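Local coordinates for protein esterase (uncultured bacterium pCosCE1, PDB 7ATL) that hydrolyses carboxylic esters and also works as a promiscuous acyltransferase, as a family VIII carboxylesterase of the beta-lactamase clan, at residues P69-A74 with Q192-W197; L202-T207 with V274-E279; R11-S16 with N42-A47. All coordinates share one frame; numbering follows the deposited sequence.

In the fold
Contacts 1 and 2 are neighbours, with centres about 11 Å apart. Y70 joins them: its OH lies 3.2 Å from V274 N, and its CD1 packs 3.7 Å from L277 CD2. Helix 67-80 thus meets both the 192-197 helix and the loop and helix of contact 2. S65 and K68 fit an SxxK pattern near the start of this helix, consistent with the beta-lactamase-like active site, and I71 of contact 1 lies near them without touching. A bound di(hydroxyethyl)ether lies about 7 Å from the side chain of F194 and about 9 Å from that of L204. Contact 3 stands apart, at the edge of the antiparallel sheet. Its centre is about 30 Å from that of contact 1 and about 21 Å from that of contact 2.

Contact 1 (P69-A74 with Q192-W197); sequences PYITLA and QVFNHW
F194 meets Y70 and A74 meets W197 where two helices cross in the helical part of this beta-lactamase-like fold. The axes of 69-74 and 192-197 come within 9.9 Å and cross at 69°. F194 loses the most surface. Its CG is anti to the backbone N (chi1 176°), which carries the ring across toward helix 67-80. There its edge is turned to the face of Y70 in an offset edge-to-face stack. The ring centroids are 5.3 Å apart and the planes stand at 85°. The leading atom is F194 CE1, 3.4 Å from Y70 CD1. On the same ring, I71 CD1 approaches F194 CD1 at 4.2 Å, obliquely.

A74 makes the other half of the contact. Its short side chain lets the backbones draw near, and A74 CB packs 4.3 Å from W197 CB. The indole leads away from the 69-74 helix, but A74 O still lies 4.2 Å from W197 CE3, set obliquely to the ring. No hydrogen bond crosses the contact, so the two helices meet here by apolar packing. L182 of helix 174-186 touches both I71 and A74. W197 O accepts a hydrogen bond from NH1 of R77, further along helix 67-80.

Contact 2 (L202-T207 with V274-E279); sequences LGLRNT and VLQLVE
The carboxamide of Q276 is the one flat side-chain group in this contact, and it meets the backbone carbonyl of L202. L202 O lies near the oxygen end of the amide, 4.0 Å from Q276 OE1. It is tilted out of the amide plane, neither squarely over a face nor at the edge. Two acceptor oxygens face each other here, and no hydrogen bond joins them. The glutamine chain is bent at chi2 (-50°), and OE1 is the amide atom nearest L202 O. K285 touches the same side chain from outside the contact.

The closer packing is made by the aliphatic base of the glutamine. L204 CD2 rests 3.7 Å from Q276 CB and also touches its CG. The two chains run alongside each other, pointing opposite ways. L202 sends its branch to the helix itself, with CD1 4.2 Å from L277 CA. L73 of helix 67-80 touches L202 as well.

The loop starts where helix 190-199 ends in a Schellman motif. G203, with positive phi, is the C-prime residue. L202 and L204, which flank it in sequence, both touch helix 271-283. This brings the end of one helix against the side of another in the beta-lactamase-like fold. D273, in the first turn of helix 271-283, accepts hydrogen bonds from R205 N, N206 N and T207 OG1; D270, just before that helix, forms a salt bridge with R205 NE. The chemistry implies a division of labour. Between 202-207 and 274-279 the packing is that of leucine branches on glutamine methylenes and helix backbone, with no hydrogen bond, while the loop's polar bonds to this region run through D273 and D270.

Contact 3 (R11-S16 with N42-A47); sequences RVQGVS and NASGYA
S16 packs against S44, but its hydroxyl is held elsewhere. S16 OG is hydrogen-bonded to Y372 OH. V12 O, one helical turn back, lies 3.5 Å from S16 OG as a weak and unsettled second partner. With chi1 at -64°, OG is turned back toward V12 O, and the methylene is left to meet the strand: S16 CB lies 3.8 Å from S44 OG. The alpha carbons of these two serines are 6.9 Å apart.

Helix 3-21 here lies along strand 37-44, an outermost strand of the seven-stranded antiparallel sheet. The axes of 11-16 and 42-44 run nearly parallel, at 19°, and are 10.0 Å apart. The C-terminal helix 372-381 packs beside it, touching V12, V15 and S16, and V12 also reaches V30 and I32 of the next strand, where backbone hydrogen bonds pair N42 with V30.

Further back along the helix, the amides of Q13 and N42 meet, with side chains crossing at about a right angle. The detail is doubtful, because the Q13 amide is probably turned over and its oxygen and nitrogen cannot be told apart with confidence. N42 ND2 makes a weak hydrogen bond to Y40 OH. After S44 the chain turns a corner at G45 and leaves the helix.

Contact 1 (P69-A74 with Q192-W197)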
ATOM      1  N   PRO A  69      -4.572  -1.507   0.743  1.00 25.42           N
ATOM      2  CA  PRO A  69      -5.335  -2.672   1.186  1.00 26.37           C
ATOM      3  C   PRO A  69      -6.258  -2.336   2.368  1.00 26.43           C
ATOM      4  O   PRO A  69      -7.349  -2.873   2.404  1.00 26.82           O
ATOM      5  CB  PRO A  69      -4.289  -3.735   1.515  1.00 24.06           C
ATOM      6  CG  PRO A  69      -3.014  -2.968   1.639  1.00 25.14           C
ATOM      7  CD  PRO A  69      -3.133  -1.761   0.742  1.00 24.23           C
ATOM      8  N   TYR A  70      -5.823  -1.423   3.241  1.00 25.93           N
ATOM      9  CA  TYR A  70      -6.648  -0.843   4.330  1.00 24.93           C
ATOM     10  C   TYR A  70      -7.953  -0.265   3.765  1.00 25.52           C
ATOM     11  O   TYR A  70      -9.032  -0.612   4.283  1.00 24.77           O
ATOM     12  CB  TYR A  70      -5.843   0.188   5.123  1.00 23.40           C
ATOM     13  CG  TYR A  70      -5.070  -0.406   6.277  1.00 23.75           C
ATOM     14  CD1 TYR A  70      -5.704  -1.143   7.259  1.00 23.07           C
ATOM     15  CD2 TYR A  70      -3.700  -0.256   6.379  1.00 23.46           C
ATOM     16  CE1 TYR A  70      -5.011  -1.688   8.323  1.00 22.54           C
ATOM     17  CE2 TYR A  70      -2.982  -0.797   7.428  1.00 22.22           C
ATOM     18  CZ  TYR A  70      -3.647  -1.505   8.407  1.00 22.76           C
ATOM     19  OH  TYR A  70      -2.953  -2.041   9.439  1.00 23.07           O
ATOM     20  N   ILE A  71      -7.880   0.608   2.755  1.00 26.69           N
ATOM     21  CA  ILE A  71      -9.077   1.355   2.270  1.00 26.39           C
ATOM     22  C   ILE A  71      -9.850   0.455   1.299  1.00 27.54           C
ATOM     23  O   ILE A  71     -11.112   0.555   1.279  1.00 28.27           O
ATOM     24  CB  ILE A  71      -8.707   2.722   1.675  1.00 26.78           C
ATOM     25  CG1 ILE A  71      -7.905   3.565   2.663  1.00 26.58           C
ATOM     26  CG2 ILE A  71      -9.955   3.458   1.210  1.00 27.57           C
ATOM     27  CD1 ILE A  71      -8.647   3.899   3.925  1.00 26.69           C
ATOM     28  N   THR A  72      -9.150  -0.418   0.570  1.00 25.60           N
ATOM     29  CA  THR A  72      -9.798  -1.497  -0.216  1.00 25.91           C
ATOM     30  C   THR A  72     -10.652  -2.353   0.736  1.00 26.39           C
ATOM     31  O   THR A  72     -11.822  -2.623   0.397  1.00 26.46           O
ATOM     32  CB  THR A  72      -8.765  -2.321  -0.986  1.00 24.84           C
ATOM     33  OG1 THR A  72      -8.107  -1.430  -1.888  1.00 21.70           O
ATOM     34  CG2 THR A  72      -9.388  -3.488  -1.723  1.00 23.96           C
ATOM     35  N   LEU A  73     -10.122  -2.725   1.906  1.00 26.92           N
ATOM     36  CA  LEU A  73     -10.893  -3.493   2.926  1.00 26.12           C
ATOM     37  C   LEU A  73     -12.146  -2.713   3.335  1.00 25.87           C
ATOM     38  O   LEU A  73     -13.191  -3.345   3.449  1.00 26.74           O
ATOM     39  CB  LEU A  73     -10.082  -3.825   4.184  1.00 25.68           C
ATOM     40  CG  LEU A  73     -10.907  -4.553   5.253  1.00 25.47           C
ATOM     41  CD1 LEU A  73     -11.596  -5.761   4.643  1.00 26.82           C
ATOM     42  CD2 LEU A  73     -10.070  -4.986   6.428  1.00 26.10           C
ATOM     43  N   ALA A  74     -12.047  -1.411   3.596  1.00 25.72           N
ATOM     44  CA  ALA A  74     -13.210  -0.597   4.016  1.00 25.49           C
ATOM     45  C   ALA A  74     -14.313  -0.714   2.952  1.00 25.18           C
ATOM     46  O   ALA A  74     -15.469  -0.982   3.324  1.00 26.36           O
ATOM     47  CB  ALA A  74     -12.782   0.827   4.256  1.00 25.70           C
ATOM     48  N   GLN A 192     -12.749   8.841   9.868  1.00 26.97           N
ATOM     49  CA  GLN A 192     -13.861   8.278  10.677  1.00 29.83           C
ATOM     50  C   GLN A 192     -14.365   7.004   9.976  1.00 28.29           C
ATOM     51  O   GLN A 192     -14.607   6.001  10.664  1.00 27.50           O
ATOM     52  CB  GLN A 192     -14.973   9.303  10.923  1.00 31.61           C
ATOM     53  CG  GLN A 192     -14.651  10.320  12.008  1.00 35.35           C
ATOM     54  CD  GLN A 192     -13.561  11.329  11.688  1.00 38.51           C
ATOM     55  OE1 GLN A 192     -12.706  11.608  12.521  1.00 43.33           O
ATOM     56  NE2 GLN A 192     -13.567  11.912  10.497  1.00 36.57           N
ATOM     57  N   VAL A 193     -14.458   7.011   8.646  1.00 27.14           N
ATOM     58  CA  VAL A 193     -14.834   5.795   7.867  1.00 25.45           C
ATOM     59  C   VAL A 193     -13.873   4.657   8.222  1.00 25.65           C
ATOM     60  O   VAL A 193     -14.327   3.565   8.584  1.00 24.71           O
ATOM     61  CB  VAL A 193     -14.837   6.056   6.357  1.00 23.43           C
ATOM     62  CG1 VAL A 193     -15.052   4.761   5.611  1.00 23.19           C
ATOM     63  CG2 VAL A 193     -15.884   7.081   5.957  1.00 23.75           C
ATOM     64  N   PHE A 194     -12.574   4.892   8.112  1.00 26.78           N
ATOM     65  CA  PHE A 194     -11.549   3.864   8.410  1.00 27.76           C
ATOM     66  C   PHE A 194     -11.707   3.375   9.855  1.00 28.77           C
ATOM     67  O   PHE A 194     -11.540   2.162  10.111  1.00 27.04           O
ATOM     68  CB  PHE A 194     -10.134   4.409   8.220  1.00 26.67           C
ATOM     69  CG  PHE A 194      -9.069   3.418   8.610  1.00 26.66           C
ATOM     70  CD1 PHE A 194      -8.819   2.309   7.811  1.00 25.47           C
ATOM     71  CD2 PHE A 194      -8.345   3.574   9.790  1.00 27.47           C
ATOM     72  CE1 PHE A 194      -7.841   1.392   8.164  1.00 26.42           C
ATOM     73  CE2 PHE A 194      -7.365   2.655  10.147  1.00 28.21           C
ATOM     74  CZ  PHE A 194      -7.113   1.562   9.329  1.00 28.39           C
ATOM     75  N   ASN A 195     -11.948   4.299  10.790  1.00 31.44           N
ATOM     76  CA  ASN A 195     -12.019   3.942  12.228  1.00 32.76           C
ATOM     77  C   ASN A 195     -13.221   3.003  12.421  1.00 31.17           C
ATOM     78  O   ASN A 195     -13.017   1.884  12.933  1.00 31.17           O
ATOM     79  CB  ASN A 195     -12.022   5.165  13.147  1.00 34.08           C
ATOM     80  CG  ASN A 195     -12.002   4.754  14.606  1.00 36.31           C
ATOM     81  OD1 ASN A 195     -11.121   4.017  15.050  1.00 40.66           O
ATOM     82  ND2 ASN A 195     -13.009   5.171  15.346  1.00 37.96           N
ATOM     83  N   HIS A 196     -14.394   3.412  11.939  1.00 30.98           N
ATOM     84  CA  HIS A 196     -15.681   2.673  12.050  1.00 34.67           C
ATOM     85  C   HIS A 196     -15.656   1.376  11.239  1.00 32.27           C
ATOM     86  O   HIS A 196     -16.152   0.373  11.775  1.00 38.24           O
ATOM     87  CB  HIS A 196     -16.874   3.555  11.663  1.00 37.06           C
ATOM     88  CG  HIS A 196     -17.079   4.688  12.607  1.00 41.15           C
ATOM     89  ND1 HIS A 196     -17.775   5.825  12.255  1.00 44.63           N
ATOM     90  CD2 HIS A 196     -16.657   4.876  13.878  1.00 41.93           C
ATOM     91  CE1 HIS A 196     -17.792   6.661  13.274  1.00 44.35           C
ATOM     92  NE2 HIS A 196     -17.119   6.096  14.282  1.00 44.66           N
ATOM     93  N   TRP A 197     -15.071   1.363  10.040  1.00 31.55           N
ATOM     94  CA  TRP A 197     -15.206   0.218   9.093  1.00 29.38           C
ATOM     95  C   TRP A 197     -14.037  -0.751   9.207  1.00 26.90           C
ATOM     96  O   TRP A 197     -14.239  -1.904   8.853  1.00 27.52           O
ATOM     97  CB  TRP A 197     -15.413   0.697   7.655  1.00 28.34           C
ATOM     98  CG  TRP A 197     -16.795   1.221   7.481  1.00 26.25           C
ATOM     99  CD1 TRP A 197     -17.231   2.466   7.794  1.00 27.73           C
ATOM    100  CD2 TRP A 197     -17.945   0.485   7.051  1.00 26.94           C
ATOM    101  NE1 TRP A 197     -18.562   2.580   7.513  1.00 30.51           N
ATOM    102  CE2 TRP A 197     -19.033   1.372   7.080  1.00 28.00           C
ATOM    103  CE3 TRP A 197     -18.156  -0.821   6.607  1.00 30.31           C
ATOM    104  CZ2 TRP A 197     -20.318   0.991   6.718  1.00 26.80           C
ATOM    105  CZ3 TRP A 197     -19.422  -1.200   6.219  1.00 30.76           C
ATOM    106  CH2 TRP A 197     -20.486  -0.296   6.272  1.00 30.55           C
TER

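Contact 2 (L202-T207 with V274-E279)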
ATOM      1  N   LEU A 202     -11.457  -4.718  13.572  1.00 35.54           N
ATOM      2  CA  LEU A 202     -10.220  -5.547  13.545  1.00 37.88           C
ATOM      3  C   LEU A 202      -9.419  -5.365  14.846  1.00 38.39           C
ATOM      4  O   LEU A 202      -8.369  -6.032  14.968  1.00 36.62           O
ATOM      5  CB  LEU A 202      -9.366  -5.169  12.322  1.00 42.00           C
ATOM      6  CG  LEU A 202      -9.802  -5.742  10.967  1.00 43.02           C
ATOM      7  CD1 LEU A 202      -8.731  -5.534   9.898  1.00 42.81           C
ATOM      8  CD2 LEU A 202     -10.111  -7.223  11.083  1.00 43.82           C
ATOM      9  N   GLY A 203      -9.865  -4.479  15.751  1.00 35.89           N
ATOM     10  CA  GLY A 203      -9.188  -4.168  17.027  1.00 35.69           C
ATOM     11  C   GLY A 203      -7.794  -3.565  16.855  1.00 36.78           C
ATOM     12  O   GLY A 203      -6.953  -3.744  17.754  1.00 36.30           O
ATOM     13  N   LEU A 204      -7.543  -2.821  15.779  1.00 36.69           N
ATOM     14  CA  LEU A 204      -6.200  -2.246  15.493  1.00 37.04           C
ATOM     15  C   LEU A 204      -5.823  -1.282  16.624  1.00 34.82           C
ATOM     16  O   LEU A 204      -6.704  -0.570  17.098  1.00 32.65           O
ATOM     17  CB  LEU A 204      -6.234  -1.522  14.138  1.00 38.00           C
ATOM     18  CG  LEU A 204      -6.619  -2.359  12.908  1.00 36.70           C
ATOM     19  CD1 LEU A 204      -6.415  -1.554  11.642  1.00 36.85           C
ATOM     20  CD2 LEU A 204      -5.833  -3.656  12.824  1.00 35.70           C
ATOM     21  N   ARG A 205      -4.558  -1.226  17.026  1.00 35.24           N
ATOM     22  CA  ARG A 205      -4.149  -0.391  18.191  1.00 40.13           C
ATOM     23  C   ARG A 205      -3.636   0.985  17.739  1.00 37.99           C
ATOM     24  O   ARG A 205      -3.747   1.936  18.545  1.00 39.10           O
ATOM     25  CB  ARG A 205      -3.109  -1.095  19.076  1.00 45.19           C
ATOM     26  CG  ARG A 205      -1.982  -1.796  18.331  1.00 51.96           C
ATOM     27  CD  ARG A 205      -0.924  -2.352  19.269  1.00 55.17           C
ATOM     28  NE  ARG A 205       0.275  -2.748  18.540  1.00 57.38           N
ATOM     29  CZ  ARG A 205       1.318  -3.366  19.085  1.00 58.02           C
ATOM     30  NH1 ARG A 205       2.373  -3.668  18.346  1.00 56.75           N
ATOM     31  NH2 ARG A 205       1.305  -3.678  20.370  1.00 59.11           N
ATOM     32  N   ASN A 206      -3.069   1.113  16.533  1.00 33.02           N
ATOM     33  CA  ASN A 206      -2.221   2.290  16.237  1.00 31.79           C
ATOM     34  C   ASN A 206      -2.104   2.556  14.732  1.00 31.68           C
ATOM     35  O   ASN A 206      -0.972   2.716  14.235  1.00 29.34           O
ATOM     36  CB  ASN A 206      -0.863   2.096  16.913  1.00 33.19           C
ATOM     37  CG  ASN A 206      -0.052   3.368  16.942  1.00 32.24           C
ATOM     38  OD1 ASN A 206       1.167   3.305  16.839  1.00 32.65           O
ATOM     39  ND2 ASN A 206      -0.725   4.509  17.046  1.00 31.47           N
ATOM     40  N   THR A 207      -3.228   2.702  14.033  1.00 31.31           N
ATOM     41  CA  THR A 207      -3.212   2.931  12.573  1.00 31.58           C
ATOM     42  C   THR A 207      -4.243   4.004  12.217  1.00 30.80           C
ATOM     43  O   THR A 207      -5.392   3.902  12.669  1.00 31.95           O
ATOM     44  CB  THR A 207      -3.394   1.598  11.840  1.00 35.58           C
ATOM     45  OG1 THR A 207      -2.207   0.821  12.054  1.00 35.58           O
ATOM     46  CG2 THR A 207      -3.675   1.773  10.360  1.00 34.60           C
ATOM     47  N   VAL A 274      -0.894  -4.206  10.477  1.00 26.26           N
ATOM     48  CA  VAL A 274      -0.841  -4.661   9.056  1.00 25.81           C
ATOM     49  C   VAL A 274      -1.041  -6.180   9.002  1.00 27.48           C
ATOM     50  O   VAL A 274      -1.686  -6.661   8.051  1.00 26.94           O
ATOM     51  CB  VAL A 274       0.476  -4.222   8.388  1.00 25.19           C
ATOM     52  CG1 VAL A 274       0.649  -4.786   6.981  1.00 24.77           C
ATOM     53  CG2 VAL A 274       0.601  -2.705   8.379  1.00 25.21           C
ATOM     54  N   LEU A 275      -0.511  -6.918   9.975  1.00 28.83           N
ATOM     55  CA  LEU A 275      -0.609  -8.395   9.987  1.00 29.75           C
ATOM     56  C   LEU A 275      -2.068  -8.792  10.209  1.00 29.80           C
ATOM     57  O   LEU A 275      -2.499  -9.769   9.576  1.00 27.60           O
ATOM     58  CB  LEU A 275       0.288  -8.983  11.074  1.00 33.37           C
ATOM     59  CG  LEU A 275       0.237 -10.509  11.162  1.00 35.29           C
ATOM     60  CD1 LEU A 275       0.517 -11.148   9.810  1.00 35.64           C
ATOM     61  CD2 LEU A 275       1.227 -11.024  12.183  1.00 37.01           C
ATOM     62  N   GLN A 276      -2.786  -8.066  11.080  1.00 31.72           N
ATOM     63  CA  GLN A 276      -4.247  -8.240  11.311  1.00 31.75           C
ATOM     64  C   GLN A 276      -4.941  -8.074   9.965  1.00 31.90           C
ATOM     65  O   GLN A 276      -5.769  -8.927   9.609  1.00 33.46           O
ATOM     66  CB  GLN A 276      -4.820  -7.199  12.279  1.00 38.09           C
ATOM     67  CG  GLN A 276      -4.651  -7.525  13.758  1.00 42.04           C
ATOM     68  CD  GLN A 276      -5.135  -8.933  14.013  1.00 47.03           C
ATOM     69  OE1 GLN A 276      -6.306  -9.276  13.782  1.00 44.60           O
ATOM     70  NE2 GLN A 276      -4.207  -9.781  14.426  1.00 45.39           N
ATOM     71  N   LEU A 277      -4.605  -7.002   9.245  1.00 28.00           N
ATOM     72  CA  LEU A 277      -5.201  -6.703   7.920  1.00 27.64           C
ATOM     73  C   LEU A 277      -4.940  -7.871   6.944  1.00 28.17           C
ATOM     74  O   LEU A 277      -5.876  -8.299   6.246  1.00 27.73           O
ATOM     75  CB  LEU A 277      -4.599  -5.397   7.399  1.00 26.72           C
ATOM     76  CG  LEU A 277      -4.809  -5.147   5.910  1.00 26.42           C
ATOM     77  CD1 LEU A 277      -6.304  -5.006   5.626  1.00 27.37           C
ATOM     78  CD2 LEU A 277      -4.031  -3.920   5.441  1.00 26.17           C
ATOM     79  N   VAL A 278      -3.702  -8.349   6.850  1.00 26.82           N
ATOM     80  CA  VAL A 278      -3.318  -9.368   5.836  1.00 27.21           C
ATOM     81  C   VAL A 278      -3.972 -10.719   6.188  1.00 28.23           C
ATOM     82  O   VAL A 278      -4.494 -11.379   5.247  1.00 30.85           O
ATOM     83  CB  VAL A 278      -1.792  -9.459   5.690  1.00 26.78           C
ATOM     84  CG1 VAL A 278      -1.380 -10.576   4.748  1.00 27.05           C
ATOM     85  CG2 VAL A 278      -1.193  -8.134   5.233  1.00 27.56           C
ATOM     86  N   GLU A 279      -3.976 -11.130   7.460  1.00 27.11           N
ATOM     87  CA  GLU A 279      -4.676 -12.365   7.915  1.00 26.57           C
ATOM     88  C   GLU A 279      -6.156 -12.278   7.517  1.00 25.89           C
ATOM     89  O   GLU A 279      -6.662 -13.229   6.888  1.00 25.61           O
ATOM     90  CB  GLU A 279      -4.517 -12.575   9.423  1.00 27.98           C
ATOM     91  CG  GLU A 279      -3.320 -13.434   9.768  1.00 29.42           C
ATOM     92  CD  GLU A 279      -3.444 -14.841   9.220  1.00 29.61           C
ATOM     93  OE1 GLU A 279      -4.347 -15.574   9.721  1.00 30.59           O
ATOM     94  OE2 GLU A 279      -2.680 -15.176   8.268  1.00 28.19           O
TER

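Contact 3 (R11-S16 with N42-A47)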
ATOM      1  N   ARG A  11      17.235 -17.924   9.645  1.00 44.81           N
ATOM      2  CA  ARG A  11      17.369 -17.484   8.226  1.00 43.10           C
ATOM      3  C   ARG A  11      16.956 -16.014   8.093  1.00 42.30           C
ATOM      4  O   ARG A  11      17.712 -15.227   7.470  1.00 40.22           O
ATOM      5  CB  ARG A  11      16.510 -18.356   7.301  1.00 43.59           C
ATOM      6  CG  ARG A  11      17.008 -19.784   7.120  1.00 41.90           C
ATOM      7  CD  ARG A  11      16.262 -20.520   6.022  1.00 45.51           C
ATOM      8  NE  ARG A  11      14.811 -20.607   6.243  1.00 47.10           N
ATOM      9  CZ  ARG A  11      14.175 -21.504   7.006  1.00 46.48           C
ATOM     10  NH1 ARG A  11      14.839 -22.429   7.678  1.00 49.74           N
ATOM     11  NH2 ARG A  11      12.857 -21.459   7.112  1.00 48.33           N
ATOM     12  N   VAL A  12      15.816 -15.657   8.688  1.00 41.56           N
ATOM     13  CA  VAL A  12      15.184 -14.311   8.560  1.00 44.70           C
ATOM     14  C   VAL A  12      16.063 -13.276   9.269  1.00 48.23           C
ATOM     15  O   VAL A  12      16.465 -12.297   8.598  1.00 52.17           O
ATOM     16  CB  VAL A  12      13.747 -14.316   9.105  1.00 42.38           C
ATOM     17  CG1 VAL A  12      13.164 -12.917   9.175  1.00 42.48           C
ATOM     18  CG2 VAL A  12      12.864 -15.223   8.271  1.00 42.09           C
ATOM     19  N   GLN A  13      16.349 -13.494  10.556  1.00 48.79           N
ATOM     20  CA  GLN A  13      17.329 -12.710  11.353  1.00 49.67           C
ATOM     21  C   GLN A  13      18.612 -12.486  10.532  1.00 48.89           C
ATOM     22  O   GLN A  13      19.122 -11.339  10.498  1.00 44.91           O
ATOM     23  CB  GLN A  13      17.657 -13.467  12.636  1.00 57.93           C
ATOM     24  CG  GLN A  13      18.483 -12.658  13.618  1.00 68.06           C
ATOM     25  CD  GLN A  13      17.672 -11.473  14.078  1.00 76.98           C
ATOM     26  OE1 GLN A  13      16.489 -11.607  14.392  1.00 86.69           O
ATOM     27  NE2 GLN A  13      18.293 -10.302  14.098  1.00 78.86           N
ATOM     28  N   GLY A  14      19.124 -13.543   9.891  1.00 44.91           N
ATOM     29  CA  GLY A  14      20.362 -13.488   9.093  1.00 43.05           C
ATOM     30  C   GLY A  14      20.246 -12.467   7.984  1.00 42.89           C
ATOM     31  O   GLY A  14      21.182 -11.684   7.816  1.00 43.50           O
ATOM     32  N   VAL A  15      19.118 -12.474   7.267  1.00 44.00           N
ATOM     33  CA  VAL A  15      18.866 -11.580   6.098  1.00 44.35           C
ATOM     34  C   VAL A  15      18.795 -10.125   6.581  1.00 39.72           C
ATOM     35  O   VAL A  15      19.321  -9.258   5.874  1.00 41.12           O
ATOM     36  CB  VAL A  15      17.602 -11.994   5.311  1.00 42.86           C
ATOM     37  CG1 VAL A  15      17.165 -10.922   4.322  1.00 41.13           C
ATOM     38  CG2 VAL A  15      17.802 -13.315   4.574  1.00 42.67           C
ATOM     39  N   SER A  16      18.181  -9.881   7.736  1.00 37.04           N
ATOM     40  CA  SER A  16      17.991  -8.535   8.321  1.00 39.13           C
ATOM     41  C   SER A  16      19.329  -7.996   8.827  1.00 43.86           C
ATOM     42  O   SER A  16      19.650  -6.819   8.525  1.00 48.31           O
ATOM     43  CB  SER A  16      16.965  -8.563   9.409  1.00 39.50           C
ATOM     44  OG  SER A  16      15.681  -8.907   8.896  1.00 37.29           O
ATOM     45  N   ASN A  42      10.191  -9.694  14.831  1.00 40.89           N
ATOM     46  CA  ASN A  42      11.527  -9.122  15.134  1.00 40.70           C
ATOM     47  C   ASN A  42      11.670  -7.678  14.652  1.00 38.24           C
ATOM     48  O   ASN A  42      11.471  -7.432  13.462  1.00 38.41           O
ATOM     49  CB  ASN A  42      12.634  -9.996  14.551  1.00 44.18           C
ATOM     50  CG  ASN A  42      13.958  -9.705  15.215  1.00 46.88           C
ATOM     51  OD1 ASN A  42      14.011  -9.478  16.424  1.00 49.27           O
ATOM     52  ND2 ASN A  42      15.013  -9.670  14.426  1.00 50.32           N
ATOM     53  N   ALA A  43      12.067  -6.786  15.564  1.00 37.14           N
ATOM     54  CA  ALA A  43      12.554  -5.412  15.289  1.00 34.77           C
ATOM     55  C   ALA A  43      14.077  -5.451  15.165  1.00 33.34           C
ATOM     56  O   ALA A  43      14.692  -5.972  16.078  1.00 34.26           O
ATOM     57  CB  ALA A  43      12.126  -4.506  16.411  1.00 33.22           C
ATOM     58  N   SER A  44      14.663  -4.933  14.087  1.00 34.03           N
ATOM     59  CA  SER A  44      16.136  -4.882  13.889  1.00 35.48           C
ATOM     60  C   SER A  44      16.578  -3.434  13.649  1.00 36.83           C
ATOM     61  O   SER A  44      15.788  -2.670  13.065  1.00 35.28           O
ATOM     62  CB  SER A  44      16.554  -5.737  12.715  1.00 41.40           C
ATOM     63  OG  SER A  44      16.167  -7.095  12.859  1.00 44.09           O
ATOM     64  N   GLY A  45      17.815  -3.088  14.012  1.00 35.20           N
ATOM     65  CA  GLY A  45      18.425  -1.787  13.689  1.00 33.40           C
ATOM     66  C   GLY A  45      17.706  -0.638  14.385  1.00 33.50           C
ATOM     67  O   GLY A  45      17.060  -0.871  15.424  1.00 29.49           O
ATOM     68  N   TYR A  46      17.752   0.554  13.790  1.00 36.80           N
ATOM     69  CA  TYR A  46      17.303   1.823  14.429  1.00 40.09           C
ATOM     70  C   TYR A  46      16.024   2.373  13.771  1.00 36.76           C
ATOM     71  O   TYR A  46      15.864   2.352  12.545  1.00 33.94           O
ATOM     72  CB  TYR A  46      18.436   2.855  14.387  1.00 43.41           C
ATOM     73  CG  TYR A  46      19.721   2.501  15.113  1.00 47.20           C
ATOM     74  CD1 TYR A  46      19.764   2.394  16.499  1.00 49.12           C
ATOM     75  CD2 TYR A  46      20.919   2.350  14.421  1.00 47.92           C
ATOM     76  CE1 TYR A  46      20.941   2.104  17.171  1.00 48.54           C
ATOM     77  CE2 TYR A  46      22.104   2.060  15.077  1.00 49.67           C
ATOM     78  CZ  TYR A  46      22.109   1.935  16.455  1.00 49.69           C
ATOM     79  OH  TYR A  46      23.272   1.675  17.106  1.00 52.80           O
ATOM     80  N   ALA A  47      15.114   2.861  14.603  1.00 37.56           N
ATOM     81  CA  ALA A  47      14.008   3.760  14.222  1.00 41.69           C
ATOM     82  C   ALA A  47      14.641   5.042  13.689  1.00 46.90           C
ATOM     83  O   ALA A  47      14.220   5.486  12.607  1.00 51.00           O
ATOM     84  CB  ALA A  47      13.123   4.058  15.411  1.00 43.34           C
TER